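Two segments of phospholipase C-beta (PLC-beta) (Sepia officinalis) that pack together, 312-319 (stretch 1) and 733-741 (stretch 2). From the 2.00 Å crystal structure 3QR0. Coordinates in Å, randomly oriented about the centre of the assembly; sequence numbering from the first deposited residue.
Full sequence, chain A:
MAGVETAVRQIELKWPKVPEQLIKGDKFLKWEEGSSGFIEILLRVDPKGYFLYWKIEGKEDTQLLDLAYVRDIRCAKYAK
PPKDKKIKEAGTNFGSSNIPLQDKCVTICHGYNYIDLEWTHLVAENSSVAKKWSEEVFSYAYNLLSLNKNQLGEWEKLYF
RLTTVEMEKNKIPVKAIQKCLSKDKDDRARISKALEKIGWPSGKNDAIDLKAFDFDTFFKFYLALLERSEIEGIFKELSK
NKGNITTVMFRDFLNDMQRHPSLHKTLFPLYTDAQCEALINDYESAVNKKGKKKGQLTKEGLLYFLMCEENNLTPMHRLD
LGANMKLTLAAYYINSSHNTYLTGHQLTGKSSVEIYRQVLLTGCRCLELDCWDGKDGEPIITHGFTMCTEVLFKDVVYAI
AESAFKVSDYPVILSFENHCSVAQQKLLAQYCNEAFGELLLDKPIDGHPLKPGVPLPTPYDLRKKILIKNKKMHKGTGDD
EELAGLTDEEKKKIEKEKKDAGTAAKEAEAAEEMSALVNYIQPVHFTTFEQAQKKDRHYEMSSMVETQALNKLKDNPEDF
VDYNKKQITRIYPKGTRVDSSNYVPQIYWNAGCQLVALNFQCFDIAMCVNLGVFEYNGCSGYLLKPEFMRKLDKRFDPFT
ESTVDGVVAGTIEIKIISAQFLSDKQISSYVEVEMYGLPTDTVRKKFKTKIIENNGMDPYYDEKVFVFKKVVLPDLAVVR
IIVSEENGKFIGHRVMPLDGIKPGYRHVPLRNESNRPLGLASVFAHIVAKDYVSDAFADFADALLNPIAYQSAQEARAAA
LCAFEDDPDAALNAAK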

ATOM      1  N   ASN A 312      12.394  -8.575 -11.208  1.00 23.82           N
ATOM      2  CA  ASN A 312      11.501  -7.865 -10.285  1.00 23.71           C
ATOM      3  C   ASN A 312      11.453  -8.577  -8.930  1.00 24.05           C
ATOM      4  O   ASN A 312      11.241  -9.794  -8.858  1.00 24.02           O
ATOM      5  CB  ASN A 312      10.089  -7.739 -10.891  1.00 23.82           C
ATOM      6  CG  ASN A 312       9.236  -6.657 -10.212  1.00 23.54           C
ATOM      7  OD1 ASN A 312       9.169  -6.578  -8.992  1.00 24.45           O
ATOM      8  ND2 ASN A 312       8.567  -5.842 -11.014  1.00 24.45           N
ATOM      9  N   LEU A 313      11.667  -7.817  -7.859  1.00 24.15           N
ATOM     10  CA  LEU A 313      11.667  -8.383  -6.511  1.00 24.86           C
ATOM     11  C   LEU A 313      10.278  -8.874  -6.083  1.00 24.79           C
ATOM     12  O   LEU A 313      10.165  -9.778  -5.265  1.00 24.84           O
ATOM     13  CB  LEU A 313      12.213  -7.368  -5.496  1.00 24.86           C
ATOM     14  CG  LEU A 313      11.255  -6.299  -4.964  1.00 25.55           C
ATOM     15  CD1 LEU A 313      10.342  -6.864  -3.871  1.00 26.34           C
ATOM     16  CD2 LEU A 313      12.036  -5.116  -4.426  1.00 26.61           C
ATOM     17  N   THR A 314       9.227  -8.284  -6.648  1.00 25.28           N
ATOM     18  CA  THR A 314       7.857  -8.609  -6.255  1.00 25.61           C
ATOM     19  C   THR A 314       7.438 -10.002  -6.747  1.00 26.05           C
ATOM     20  O   THR A 314       7.504 -10.270  -7.948  1.00 25.96           O
ATOM     21  CB  THR A 314       6.866  -7.567  -6.805  1.00 25.59           C
ATOM     22  OG1 THR A 314       7.241  -6.263  -6.342  1.00 25.85           O
ATOM     23  CG2 THR A 314       5.436  -7.881  -6.357  1.00 26.41           C
ATOM     24  N   PRO A 315       7.025 -10.894  -5.819  1.00 26.32           N
ATOM     25  CA  PRO A 315       6.511 -12.214  -6.210  1.00 26.90           C
ATOM     26  C   PRO A 315       5.120 -12.087  -6.821  1.00 27.23           C
ATOM     27  O   PRO A 315       4.152 -11.782  -6.119  1.00 26.47           O
ATOM     28  CB  PRO A 315       6.479 -12.998  -4.896  1.00 26.79           C
ATOM     29  CG  PRO A 315       6.462 -11.968  -3.818  1.00 26.67           C
ATOM     30  CD  PRO A 315       7.094 -10.730  -4.354  1.00 26.36           C
ATOM     31  N   MET A 316       5.036 -12.305  -8.126  1.00 28.32           N
ATOM     32  CA  MET A 316       3.804 -12.037  -8.866  1.00 29.39           C
ATOM     33  C   MET A 316       2.634 -12.914  -8.411  1.00 29.24           C
ATOM     34  O   MET A 316       1.501 -12.445  -8.382  1.00 28.84           O
ATOM     35  CB  MET A 316       4.041 -12.164 -10.377  1.00 30.26           C
ATOM     36  CG  MET A 316       4.906 -11.038 -10.942  1.00 32.95           C
ATOM     37  SD  MET A 316       4.127  -9.403 -10.776  1.00 39.42           S
ATOM     38  CE  MET A 316       5.563  -8.321 -10.772  1.00 37.72           C
ATOM     39  N   HIS A 317       2.917 -14.159  -8.025  1.00 29.71           N
ATOM     40  CA  HIS A 317       1.876 -15.064  -7.525  1.00 30.13           C
ATOM     41  C   HIS A 317       1.244 -14.560  -6.214  1.00 29.74           C
ATOM     42  O   HIS A 317       0.089 -14.874  -5.922  1.00 29.84           O
ATOM     43  CB  HIS A 317       2.407 -16.510  -7.374  1.00 30.71           C
ATOM     44  CG  HIS A 317       3.372 -16.696  -6.242  1.00 31.83           C
ATOM     45  ND1 HIS A 317       4.700 -16.332  -6.325  1.00 33.27           N
ATOM     46  CD2 HIS A 317       3.200 -17.208  -4.999  1.00 33.07           C
ATOM     47  CE1 HIS A 317       5.303 -16.607  -5.182  1.00 34.05           C
ATOM     48  NE2 HIS A 317       4.415 -17.138  -4.359  1.00 34.39           N
ATOM     49  N   ARG A 318       1.998 -13.777  -5.439  1.00 29.09           N
ATOM     50  CA  ARG A 318       1.474 -13.148  -4.221  1.00 28.69           C
ATOM     51  C   ARG A 318       0.803 -11.802  -4.498  1.00 27.68           C
ATOM     52  O   ARG A 318      -0.168 -11.452  -3.835  1.00 27.41           O
ATOM     53  CB  ARG A 318       2.587 -12.948  -3.188  1.00 28.89           C
ATOM     54  CG  ARG A 318       3.043 -14.228  -2.503  1.00 30.96           C
ATOM     55  CD  ARG A 318       3.661 -13.943  -1.124  1.00 33.93           C
ATOM     56  NE  ARG A 318       2.680 -13.463  -0.135  1.00 36.26           N
ATOM     57  CZ  ARG A 318       2.623 -12.228   0.385  1.00 38.90           C
ATOM     58  NH1 ARG A 318       3.488 -11.272   0.036  1.00 39.54           N
ATOM     59  NH2 ARG A 318       1.679 -11.936   1.278  1.00 39.48           N
ATOM     60  N   LEU A 319       1.340 -11.041  -5.449  1.00 26.94           N
ATOM     61  CA  LEU A 319       0.783  -9.737  -5.811  1.00 26.18           C
ATOM     62  C   LEU A 319      -0.615  -9.902  -6.397  1.00 26.22           C
ATOM     63  O   LEU A 319      -1.526  -9.150  -6.067  1.00 25.52           O
ATOM     64  CB  LEU A 319       1.684  -9.028  -6.829  1.00 26.04           C
ATOM     65  CG  LEU A 319       1.257  -7.625  -7.280  1.00 25.33           C
ATOM     66  CD1 LEU A 319       1.277  -6.644  -6.118  1.00 24.08           C
ATOM     67  CD2 LEU A 319       2.152  -7.133  -8.407  1.00 24.84           C
TER
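Stretch 2 733-741: HRVMPLDGI

Stretch 2 enters as the end of a β-strand, 733-737, and leaves through a type II turn from Leu738 to Ile741, which brings Gly740 over the start of the stretch 1 helix; the CA atoms of Gly740 and Pro315 lie 6.2 Å apart. His733 remains out of reach. Arg734 points toward stretch 1 and extends its guanidinium so that CD1 of Leu313 covers one face, 3.8 Å from Arg734 NH2, while Thr314 OG1 lies at the edge, 2.9 Å from the same NH2. A water lies between the two stretches here, its O accepting a hydrogen bond from Arg734 NH2 (3.1 Å) and lying 2.8 Å from Asn312 OD1. Val735 makes no contact, but Met736 adds an apolar one, its CG 4.1 Å from Leu313 CD1. Pro737 then closes the strand with its CG 3.8 Å from Arg318 NH1.

Leu738 points away as the turn begins. At Asp739 the carbonyl O approaches Arg318 CD to 3.1 Å, and OD1 forms a long salt bridge with Arg318 NE (3.6 Å), purely electrostatic because the oxygen lies well out of the guanidinium plane. Gly740 adopts positive phi (89°), and its O rests 3.4 Å from Pro315 CG; a CB here would clash with Arg318 CD. Ile741, pointing away, closes the turn through a weak hydrogen bond from its N to Leu738 O (3.4 Å).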

ATOM      1  N   HIS A 733      10.763   4.054   1.342  1.00 20.74           N
ATOM      2  CA  HIS A 733      10.890   2.760   1.979  1.00 20.85           C
ATOM      3  C   HIS A 733      10.360   1.653   1.077  1.00 20.83           C
ATOM      4  O   HIS A 733       9.798   1.910   0.008  1.00 19.82           O
ATOM      5  CB  HIS A 733      10.143   2.759   3.321  1.00 21.17           C
ATOM      6  CG  HIS A 733       8.672   2.527   3.193  1.00 21.05           C
ATOM      7  ND1 HIS A 733       8.010   1.554   3.908  1.00 22.37           N
ATOM      8  CD2 HIS A 733       7.738   3.120   2.410  1.00 21.13           C
ATOM      9  CE1 HIS A 733       6.730   1.558   3.573  1.00 22.51           C
ATOM     10  NE2 HIS A 733       6.538   2.502   2.668  1.00 21.44           N
ATOM     11  N   ARG A 734      10.550   0.418   1.518  1.00 21.15           N
ATOM     12  CA  ARG A 734       9.956  -0.738   0.857  1.00 21.59           C
ATOM     13  C   ARG A 734       9.775  -1.872   1.860  1.00 22.02           C
ATOM     14  O   ARG A 734      10.721  -2.241   2.551  1.00 22.13           O
ATOM     15  CB  ARG A 734      10.826  -1.192  -0.318  1.00 21.65           C
ATOM     16  CG  ARG A 734      10.183  -2.247  -1.216  1.00 22.78           C
ATOM     17  CD  ARG A 734       8.975  -1.705  -1.962  1.00 23.40           C
ATOM     18  NE  ARG A 734       8.362  -2.744  -2.791  1.00 24.40           N
ATOM     19  CZ  ARG A 734       8.611  -2.944  -4.084  1.00 26.57           C
ATOM     20  NH1 ARG A 734       9.455  -2.161  -4.757  1.00 26.41           N
ATOM     21  NH2 ARG A 734       7.994  -3.936  -4.716  1.00 27.60           N
ATOM     22  N   VAL A 735       8.554  -2.407   1.932  1.00 22.34           N
ATOM     23  CA  VAL A 735       8.229  -3.527   2.804  1.00 22.73           C
ATOM     24  C   VAL A 735       8.223  -4.812   1.976  1.00 23.58           C
ATOM     25  O   VAL A 735       7.577  -4.878   0.929  1.00 23.04           O
ATOM     26  CB  VAL A 735       6.853  -3.320   3.481  1.00 22.91           C
ATOM     27  CG1 VAL A 735       6.426  -4.561   4.257  1.00 22.56           C
ATOM     28  CG2 VAL A 735       6.897  -2.116   4.414  1.00 22.44           C
ATOM     29  N   MET A 736       8.960  -5.816   2.444  1.00 24.14           N
ATOM     30  CA  MET A 736       9.082  -7.092   1.759  1.00 24.99           C
ATOM     31  C   MET A 736       8.708  -8.224   2.723  1.00 24.73           C
ATOM     32  O   MET A 736       9.509  -8.602   3.570  1.00 24.68           O
ATOM     33  CB  MET A 736      10.514  -7.276   1.259  1.00 25.88           C
ATOM     34  CG  MET A 736      10.904  -6.318   0.138  1.00 28.31           C
ATOM     35  SD  MET A 736      12.658  -6.427  -0.272  1.00 34.71           S
ATOM     36  CE  MET A 736      13.373  -5.576   1.131  1.00 33.53           C
ATOM     37  N   PRO A 737       7.479  -8.752   2.613  1.00 24.67           N
ATOM     38  CA  PRO A 737       7.094  -9.891   3.454  1.00 24.86           C
ATOM     39  C   PRO A 737       8.002 -11.085   3.190  1.00 25.49           C
ATOM     40  O   PRO A 737       8.358 -11.329   2.039  1.00 25.30           O
ATOM     41  CB  PRO A 737       5.660 -10.185   3.003  1.00 24.69           C
ATOM     42  CG  PRO A 737       5.183  -8.908   2.404  1.00 24.17           C
ATOM     43  CD  PRO A 737       6.378  -8.338   1.728  1.00 24.36           C
ATOM     44  N   LEU A 738       8.390 -11.809   4.239  1.00 26.12           N
ATOM     45  CA  LEU A 738       9.310 -12.941   4.085  1.00 27.06           C
ATOM     46  C   LEU A 738       8.632 -14.131   3.415  1.00 27.82           C
ATOM     47  O   LEU A 738       9.308 -14.981   2.843  1.00 27.86           O
ATOM     48  CB  LEU A 738       9.906 -13.377   5.422  1.00 27.12           C
ATOM     49  CG  LEU A 738      10.678 -12.344   6.244  1.00 27.75           C
ATOM     50  CD1 LEU A 738      11.480 -13.062   7.325  1.00 27.43           C
ATOM     51  CD2 LEU A 738      11.583 -11.475   5.376  1.00 27.42           C
ATOM     52  N   ASP A 739       7.305 -14.192   3.507  1.00 28.53           N
ATOM     53  CA  ASP A 739       6.515 -15.131   2.711  1.00 29.68           C
ATOM     54  C   ASP A 739       6.652 -14.719   1.241  1.00 29.47           C
ATOM     55  O   ASP A 739       6.068 -13.731   0.811  1.00 29.93           O
ATOM     56  CB  ASP A 739       5.046 -15.098   3.163  1.00 29.79           C
ATOM     57  CG  ASP A 739       4.152 -16.069   2.391  1.00 32.44           C
ATOM     58  OD1 ASP A 739       2.909 -15.931   2.501  1.00 35.41           O
ATOM     59  OD2 ASP A 739       4.668 -16.962   1.680  1.00 34.98           O
ATOM     60  N   GLY A 740       7.455 -15.464   0.490  1.00 29.46           N
ATOM     61  CA  GLY A 740       7.646 -15.200  -0.937  1.00 28.96           C
ATOM     62  C   GLY A 740       8.768 -14.237  -1.294  1.00 28.38           C
ATOM     63  O   GLY A 740       8.944 -13.916  -2.471  1.00 28.38           O
ATOM     64  N   ILE A 741       9.542 -13.778  -0.310  1.00 27.71           N
ATOM     65  CA  ILE A 741      10.663 -12.886  -0.603  1.00 27.30           C
ATOM     66  C   ILE A 741      11.627 -13.557  -1.592  1.00 27.25           C
ATOM     67  O   ILE A 741      11.862 -14.770  -1.532  1.00 27.48           O
ATOM     68  CB  ILE A 741      11.424 -12.422   0.674  1.00 27.60           C
ATOM     69  CG1 ILE A 741      12.350 -11.240   0.342  1.00 27.39           C
ATOM     70  CG2 ILE A 741      12.199 -13.578   1.301  1.00 27.55           C
ATOM     71  CD1 ILE A 741      12.948 -10.561   1.554  1.00 27.55           C
TER
HETATM   72  O   HOH W   1       9.346  -4.176  -7.503  1.00 29.09           O